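Local atomic coordinates of tyrosinase (Burkholderia thailandensis, PDB entry 5ZRD), a protein that probably uses a pair of copper ions to hydroxylate monophenols and oxidise the resulting catechols to quinones. Residues Gly439-Lys444 with Leu482-His487; Leu42-Pro47 with Val153-Leu158. One frame throughout, in Å; residues are numbered along the deposited sequence.

Interaction 1 (Gly439-Lys444 with Leu482-His487); sequences GSFIMK and LDIVAH
Two β-sheets meet where F441 and M443, on strand 441-450 of the mixed sheet, pack against I484, in the loop leading into strand 485-489 of the smaller antiparallel sheet, and A486 on that strand. The contact is wholly apolar and involves every second residue on each side. No backbone hydrogen bond joins the segments, and even the nearest pair of CA atoms, those of M443 and A486, are 8.3 Å apart. M443 spans I484 and A486. Its chain is extended through chi2 and then bends at chi3 (57°), which sets the methyl between CG2 of I484 and CB of A486: SD of M443 lies 3.6 Å from CG2 of I484, while CE of M443 lies 3.7 Å from CB of A486 and 3.8 Å from the same I484 CG2. I484 works with both branches. While CG2 serves the methionine, its longer arm approaches F441 from the opposite direction, and CD1 of I484 meets the ring obliquely at the CZ-CE2 corner, 3.9 Å from CZ of F441. That ring has the carbonyl O of G439 in its plane, at its edge. On the mixed sheet, F441 and M443 hydrogen-bond through their backbones to I466 and K464 of strand 456-466, whereas A486 pairs with V429 in the other sheet. Beyond A486 sits a citrate, probably from the crystallisation liquor, which accepts a hydrogen bond from N of H487. The result is a buried apolar interface between two β-sheets, made by side chains alone.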
ATOM      1  N   GLY A 439      25.152   6.225  -0.203  1.00 30.94           N
ATOM      2  CA  GLY A 439      26.050   7.218  -0.785  1.00 29.50           C
ATOM      3  C   GLY A 439      27.032   6.664  -1.822  1.00 30.15           C
ATOM      4  O   GLY A 439      27.087   5.473  -2.092  1.00 27.55           O
ATOM      5  N   SER A 440      27.861   7.555  -2.356  1.00 28.74           N
ATOM      6  CA  SER A 440      28.815   7.240  -3.427  1.00 30.88           C
ATOM      7  C   SER A 440      29.963   6.393  -2.876  1.00 31.08           C
ATOM      8  O   SER A 440      30.146   6.346  -1.648  1.00 33.56           O
ATOM      9  CB  SER A 440      29.344   8.511  -4.058  1.00 30.94           C
ATOM     10  OG  SER A 440      28.283   9.304  -4.595  1.00 30.20           O
ATOM     11  N   PHE A 441      30.700   5.713  -3.768  1.00 30.03           N
ATOM     12  CA  PHE A 441      31.838   4.870  -3.356  1.00 29.30           C
ATOM     13  C   PHE A 441      32.795   4.621  -4.524  1.00 28.91           C
ATOM     14  O   PHE A 441      32.459   4.785  -5.687  1.00 26.54           O
ATOM     15  CB  PHE A 441      31.391   3.567  -2.683  1.00 29.60           C
ATOM     16  CG  PHE A 441      30.662   2.561  -3.522  1.00 28.56           C
ATOM     17  CD1 PHE A 441      29.297   2.647  -3.708  1.00 31.65           C
ATOM     18  CD2 PHE A 441      31.322   1.484  -4.076  1.00 33.90           C
ATOM     19  CE1 PHE A 441      28.618   1.716  -4.489  1.00 33.11           C
ATOM     20  CE2 PHE A 441      30.648   0.550  -4.855  1.00 32.68           C
ATOM     21  CZ  PHE A 441      29.293   0.657  -5.047  1.00 33.27           C
ATOM     22  N   ILE A 442      34.035   4.289  -4.160  1.00 31.64           N
ATOM     23  CA  ILE A 442      35.091   4.038  -5.106  1.00 31.77           C
ATOM     24  C   ILE A 442      35.601   2.615  -4.890  1.00 34.75           C
ATOM     25  O   ILE A 442      35.697   2.169  -3.759  1.00 30.00           O
ATOM     26  CB  ILE A 442      36.239   5.040  -4.964  1.00 36.29           C
ATOM     27  CG1 ILE A 442      35.746   6.492  -4.983  1.00 37.17           C
ATOM     28  CG2 ILE A 442      37.281   4.761  -6.040  1.00 35.25           C
ATOM     29  CD1 ILE A 442      36.782   7.493  -4.522  1.00 38.45           C
ATOM     30  N   MET A 443      35.852   1.917  -6.008  1.00 37.28           N
ATOM     31  CA  MET A 443      36.529   0.634  -6.028  1.00 37.13           C
ATOM     32  C   MET A 443      37.920   0.878  -6.622  1.00 39.08           C
ATOM     33  O   MET A 443      38.016   1.514  -7.663  1.00 40.73           O
ATOM     34  CB  MET A 443      35.777  -0.390  -6.880  1.00 34.21           C
ATOM     35  CG  MET A 443      34.432  -0.711  -6.349  1.00 35.95           C
ATOM     36  SD  MET A 443      33.470  -1.822  -7.411  1.00 42.08           S
ATOM     37  CE  MET A 443      34.600  -3.209  -7.510  1.00 46.01           C
ATOM     38  N   LYS A 444      38.966   0.442  -5.918  1.00 36.05           N
ATOM     39  CA  LYS A 444      40.357   0.550  -6.364  1.00 36.25           C
ATOM     40  C   LYS A 444      40.913  -0.871  -6.448  1.00 37.64           C
ATOM     41  O   LYS A 444      40.732  -1.640  -5.517  1.00 40.89           O
ATOM     42  CB  LYS A 444      41.165   1.406  -5.386  1.00 39.04           C
ATOM     43  CG  LYS A 444      40.983   2.907  -5.540  1.00 41.27           C
ATOM     44  CD  LYS A 444      41.890   3.692  -4.644  1.00 43.14           C
ATOM     45  CE  LYS A 444      43.076   4.274  -5.379  1.00 49.51           C
ATOM     46  NZ  LYS A 444      43.927   5.091  -4.483  1.00 52.34           N
ATOM     47  N   LEU A 482      22.117  -4.481  -5.473  1.00121.79           N
ATOM     48  CA  LEU A 482      22.843  -4.154  -6.722  1.00117.94           C
ATOM     49  C   LEU A 482      24.010  -5.136  -6.967  1.00112.51           C
ATOM     50  O   LEU A 482      24.735  -5.566  -6.038  1.00 80.65           O
ATOM     51  CB  LEU A 482      23.326  -2.695  -6.661  1.00114.69           C
ATOM     52  CG  LEU A 482      23.368  -1.940  -7.997  1.00113.11           C
ATOM     53  CD1 LEU A 482      21.966  -1.612  -8.520  1.00103.89           C
ATOM     54  CD2 LEU A 482      24.191  -0.664  -7.872  1.00107.78           C
ATOM     55  N   ASP A 483      24.126  -5.511  -8.253  1.00106.92           N
ATOM     56  CA  ASP A 483      25.298  -6.163  -8.859  1.00 92.69           C
ATOM     57  C   ASP A 483      26.517  -5.249  -8.723  1.00 77.50           C
ATOM     58  O   ASP A 483      26.543  -4.154  -9.295  1.00 84.01           O
ATOM     59  CB  ASP A 483      25.079  -6.423 -10.393  1.00 95.16           C
ATOM     60  CG  ASP A 483      24.596  -7.870 -10.733  1.00 99.85           C
ATOM     61  OD1 ASP A 483      23.381  -8.154 -10.579  1.00 96.13           O
ATOM     62  OD2 ASP A 483      25.417  -8.709 -11.213  1.00 95.01           O
ATOM     63  N   ILE A 484      27.529  -5.690  -7.990  1.00 62.57           N
ATOM     64  CA  ILE A 484      28.860  -5.109  -8.155  1.00 60.61           C
ATOM     65  C   ILE A 484      29.519  -5.818  -9.354  1.00 50.39           C
ATOM     66  O   ILE A 484      29.815  -7.010  -9.296  1.00 51.16           O
ATOM     67  CB  ILE A 484      29.715  -5.222  -6.869  1.00 67.56           C
ATOM     68  CG1 ILE A 484      28.989  -4.737  -5.607  1.00 71.55           C
ATOM     69  CG2 ILE A 484      31.051  -4.509  -7.047  1.00 68.87           C
ATOM     70  CD1 ILE A 484      29.051  -3.241  -5.365  1.00 67.05           C
ATOM     71  N   VAL A 485      29.709  -5.117 -10.456  1.00 42.66           N
ATOM     72  CA  VAL A 485      30.517  -5.658 -11.554  1.00 45.32           C
ATOM     73  C   VAL A 485      31.429  -4.535 -12.052  1.00 39.72           C
ATOM     74  O   VAL A 485      30.967  -3.469 -12.312  1.00 39.54           O
ATOM     75  CB  VAL A 485      29.651  -6.267 -12.674  1.00 43.14           C
ATOM     76  CG1 VAL A 485      28.437  -5.426 -12.950  1.00 47.35           C
ATOM     77  CG2 VAL A 485      30.442  -6.480 -13.943  1.00 45.11           C
ATOM     78  N   ALA A 486      32.732  -4.772 -12.091  1.00 36.86           N
ATOM     79  CA  ALA A 486      33.685  -3.736 -12.440  1.00 36.75           C
ATOM     80  C   ALA A 486      34.792  -4.376 -13.274  1.00 38.75           C
ATOM     81  O   ALA A 486      35.179  -5.499 -12.974  1.00 37.93           O
ATOM     82  CB  ALA A 486      34.245  -3.091 -11.195  1.00 38.81           C
ATOM     83  N   HIS A 487      35.266  -3.685 -14.312  1.00 33.96           N
ATOM     84  CA  HIS A 487      36.363  -4.192 -15.101  1.00 34.58           C
ATOM     85  C   HIS A 487      37.586  -3.288 -14.938  1.00 37.27           C
ATOM     86  O   HIS A 487      37.445  -2.078 -14.765  1.00 37.32           O
ATOM     87  CB  HIS A 487      36.020  -4.263 -16.585  1.00 32.93           C
ATOM     88  CG  HIS A 487      34.718  -4.910 -16.874  1.00 32.85           C
ATOM     89  ND1 HIS A 487      34.606  -6.269 -17.084  1.00 36.03           N
ATOM     90  CD2 HIS A 487      33.480  -4.394 -16.997  1.00 29.15           C
ATOM     91  CE1 HIS A 487      33.336  -6.555 -17.350  1.00 34.37           C
ATOM     92  NE2 HIS A 487      32.634  -5.420 -17.284  1.00 31.59           N
TER

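Interaction 2 (Leu42-Pro47 with Val153-Leu158); sequences LPPSDP and VLPVAL
The carbonyl O of P43 accepts the backbone N of D46 at 3.1 Å, closing a type I β-turn whose second residue, P44, is the one that touches P155 and V156. A weak second bond to the same oxygen comes from OG of S49, a hydroxyl that also bonds to O of D46. With P44 at the second position, where its ring already limits phi to about -67°, the turn presents the pyrrolidine to the loop 153-158. Two atoms of that ring make the contact. CB of P44 lies 4.0 Å from CG of P155, and CG of P44 lies 4.0 Å from CG1 of V156. The side chains of P44 and V156 run at a slant to each other. In V156 a chi1 of -65°, which sets CG1 beside the backbone N, turns that methyl toward the ring of P44. F51, from helix 50-57, touches residues of both loops: P44 on one side of the contact and L154, P155 and V156 on the other. The helix bearing F51 ends at H57, a copper ligand, although the contact itself is away from the metal site. No hydrogen bond crosses between the two loops. Their chemistry therefore implies a small, nonpolar surface contact without directional bonds, in which the proline rings limit backbone freedom on both sides and local polar bonds shape the turn.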
ATOM      1  N   LEU A  42      17.128  35.794  -7.623  1.00 45.75           N
ATOM      2  CA  LEU A  42      15.719  35.681  -7.955  1.00 46.49           C
ATOM      3  C   LEU A  42      15.021  34.861  -6.875  1.00 45.13           C
ATOM      4  O   LEU A  42      15.613  34.004  -6.322  1.00 39.81           O
ATOM      5  CB  LEU A  42      15.562  35.048  -9.342  1.00 48.40           C
ATOM      6  CG  LEU A  42      15.902  35.993 -10.494  1.00 53.62           C
ATOM      7  CD1 LEU A  42      16.197  35.221 -11.774  1.00 54.51           C
ATOM      8  CD2 LEU A  42      14.774  37.013 -10.710  1.00 49.74           C
ATOM      9  N   PRO A  43      13.749  35.142  -6.592  1.00 50.14           N
ATOM     10  CA  PRO A  43      13.029  34.318  -5.627  1.00 48.61           C
ATOM     11  C   PRO A  43      13.039  32.824  -5.996  1.00 50.08           C
ATOM     12  O   PRO A  43      13.036  32.485  -7.175  1.00 44.16           O
ATOM     13  CB  PRO A  43      11.562  34.778  -5.673  1.00 47.51           C
ATOM     14  CG  PRO A  43      11.453  35.568  -6.961  1.00 47.60           C
ATOM     15  CD  PRO A  43      12.840  36.133  -7.188  1.00 50.89           C
ATOM     16  N   PRO A  44      12.958  31.951  -4.989  1.00 49.68           N
ATOM     17  CA  PRO A  44      13.001  30.502  -5.190  1.00 52.10           C
ATOM     18  C   PRO A  44      11.783  29.922  -5.940  1.00 54.62           C
ATOM     19  O   PRO A  44      11.891  28.826  -6.518  1.00 50.61           O
ATOM     20  CB  PRO A  44      13.150  29.931  -3.772  1.00 54.27           C
ATOM     21  CG  PRO A  44      12.594  31.011  -2.867  1.00 54.43           C
ATOM     22  CD  PRO A  44      12.886  32.313  -3.568  1.00 49.83           C
ATOM     23  N   SER A  45      10.667  30.649  -6.019  1.00 56.36           N
ATOM     24  CA  SER A  45       9.477  30.154  -6.774  1.00 55.43           C
ATOM     25  C   SER A  45       9.622  30.447  -8.277  1.00 48.25           C
ATOM     26  O   SER A  45       8.768  30.080  -9.032  1.00 43.94           O
ATOM     27  CB  SER A  45       8.212  30.786  -6.253  1.00 54.07           C
ATOM     28  OG  SER A  45       8.178  32.151  -6.638  1.00 46.24           O
ATOM     29  N   ASP A  46      10.679  31.148  -8.682  1.00 44.71           N
ATOM     30  CA  ASP A  46      10.912  31.529 -10.065  1.00 44.60           C
ATOM     31  C   ASP A  46      11.700  30.396 -10.806  1.00 45.91           C
ATOM     32  O   ASP A  46      12.805  30.021 -10.397  1.00 38.78           O
ATOM     33  CB  ASP A  46      11.675  32.888 -10.073  1.00 41.81           C
ATOM     34  CG  ASP A  46      11.874  33.478 -11.475  1.00 45.58           C
ATOM     35  OD1 ASP A  46      11.740  32.739 -12.462  1.00 52.14           O
ATOM     36  OD2 ASP A  46      12.165  34.689 -11.613  1.00 44.00           O
ATOM     37  N   PRO A  47      11.165  29.899 -11.938  1.00 49.23           N
ATOM     38  CA  PRO A  47      11.774  28.726 -12.587  1.00 46.39           C
ATOM     39  C   PRO A  47      13.196  28.967 -13.112  1.00 43.56           C
ATOM     40  O   PRO A  47      13.874  28.015 -13.472  1.00 44.90           O
ATOM     41  CB  PRO A  47      10.846  28.399 -13.768  1.00 50.94           C
ATOM     42  CG  PRO A  47       9.537  29.047 -13.389  1.00 50.29           C
ATOM     43  CD  PRO A  47       9.994  30.329 -12.733  1.00 48.76           C
ATOM     44  N   VAL A 153      24.040  29.647  -0.758  1.00 37.07           N
ATOM     45  CA  VAL A 153      23.313  29.647   0.486  1.00 34.63           C
ATOM     46  C   VAL A 153      21.856  29.403   0.099  1.00 34.59           C
ATOM     47  O   VAL A 153      21.321  30.080  -0.767  1.00 42.03           O
ATOM     48  CB  VAL A 153      23.478  31.001   1.227  1.00 35.60           C
ATOM     49  CG1 VAL A 153      22.730  31.031   2.548  1.00 38.33           C
ATOM     50  CG2 VAL A 153      24.943  31.378   1.458  1.00 37.43           C
ATOM     51  N   LEU A 154      21.212  28.462   0.740  1.00 34.76           N
ATOM     52  CA  LEU A 154      19.872  28.110   0.378  1.00 34.46           C
ATOM     53  C   LEU A 154      18.914  29.207   0.873  1.00 39.22           C
ATOM     54  O   LEU A 154      18.982  29.573   2.028  1.00 36.93           O
ATOM     55  CB  LEU A 154      19.561  26.759   1.020  1.00 34.85           C
ATOM     56  CG  LEU A 154      20.348  25.564   0.477  1.00 38.13           C
ATOM     57  CD1 LEU A 154      19.970  24.289   1.215  1.00 39.14           C
ATOM     58  CD2 LEU A 154      20.107  25.398  -1.012  1.00 34.93           C
ATOM     59  N   PRO A 155      18.031  29.734  -0.005  1.00 40.78           N
ATOM     60  CA  PRO A 155      17.039  30.758   0.420  1.00 39.98           C
ATOM     61  C   PRO A 155      15.864  30.205   1.247  1.00 41.93           C
ATOM     62  O   PRO A 155      15.249  30.944   2.011  1.00 45.88           O
ATOM     63  CB  PRO A 155      16.483  31.313  -0.900  1.00 38.39           C
ATOM     64  CG  PRO A 155      16.610  30.149  -1.850  1.00 40.47           C
ATOM     65  CD  PRO A 155      17.943  29.538  -1.469  1.00 39.03           C
ATOM     66  N   VAL A 156      15.529  28.935   1.022  1.00 41.43           N
ATOM     67  CA  VAL A 156      14.551  28.199   1.785  1.00 38.87           C
ATOM     68  C   VAL A 156      15.166  26.841   2.071  1.00 40.32           C
ATOM     69  O   VAL A 156      16.189  26.494   1.481  1.00 37.53           O
ATOM     70  CB  VAL A 156      13.219  28.016   1.039  1.00 42.33           C
ATOM     71  CG1 VAL A 156      12.525  29.344   0.798  1.00 49.67           C
ATOM     72  CG2 VAL A 156      13.419  27.277  -0.265  1.00 42.66           C
ATOM     73  N   ALA A 157      14.500  26.092   2.931  1.00 38.71           N
ATOM     74  CA  ALA A 157      15.003  24.805   3.348  1.00 41.81           C
ATOM     75  C   ALA A 157      14.634  23.750   2.302  1.00 38.89           C
ATOM     76  O   ALA A 157      13.639  23.835   1.640  1.00 38.04           O
ATOM     77  CB  ALA A 157      14.454  24.436   4.706  1.00 44.27           C
ATOM     78  N   LEU A 158      15.501  22.778   2.178  1.00 39.51           N
ATOM     79  CA  LEU A 158      15.169  21.533   1.572  1.00 40.03           C
ATOM     80  C   LEU A 158      14.542  20.696   2.670  1.00 36.42           C
ATOM     81  O   LEU A 158      15.241  20.243   3.559  1.00 32.90           O
ATOM     82  CB  LEU A 158      16.441  20.850   1.066  1.00 38.25           C
ATOM     83  CG  LEU A 158      17.087  21.500  -0.149  1.00 38.94           C
ATOM     84  CD1 LEU A 158      18.437  20.867  -0.426  1.00 37.19           C
ATOM     85  CD2 LEU A 158      16.176  21.371  -1.359  1.00 41.30           C
TER

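Starting from the N terminus, interaction 2 comes first: it brings the turn after helix 27-41 against the loop preceding strand 165-167. The loop so closed, 105 residues long, carries H57, H85 and H94, which hold one copper ion. The chain then runs through H277, H281 and H320, ligands of the second copper, before interaction 1 opens. That contact closes a shorter loop of 37 residues, which contains strand 456-466 and L467 of the oxygen-atom pocket, and ties two β-sheets together. The contacts follow in series, neither nesting nor crossing. Their centres stand 34 Å apart, on opposite sides of the chain's centre.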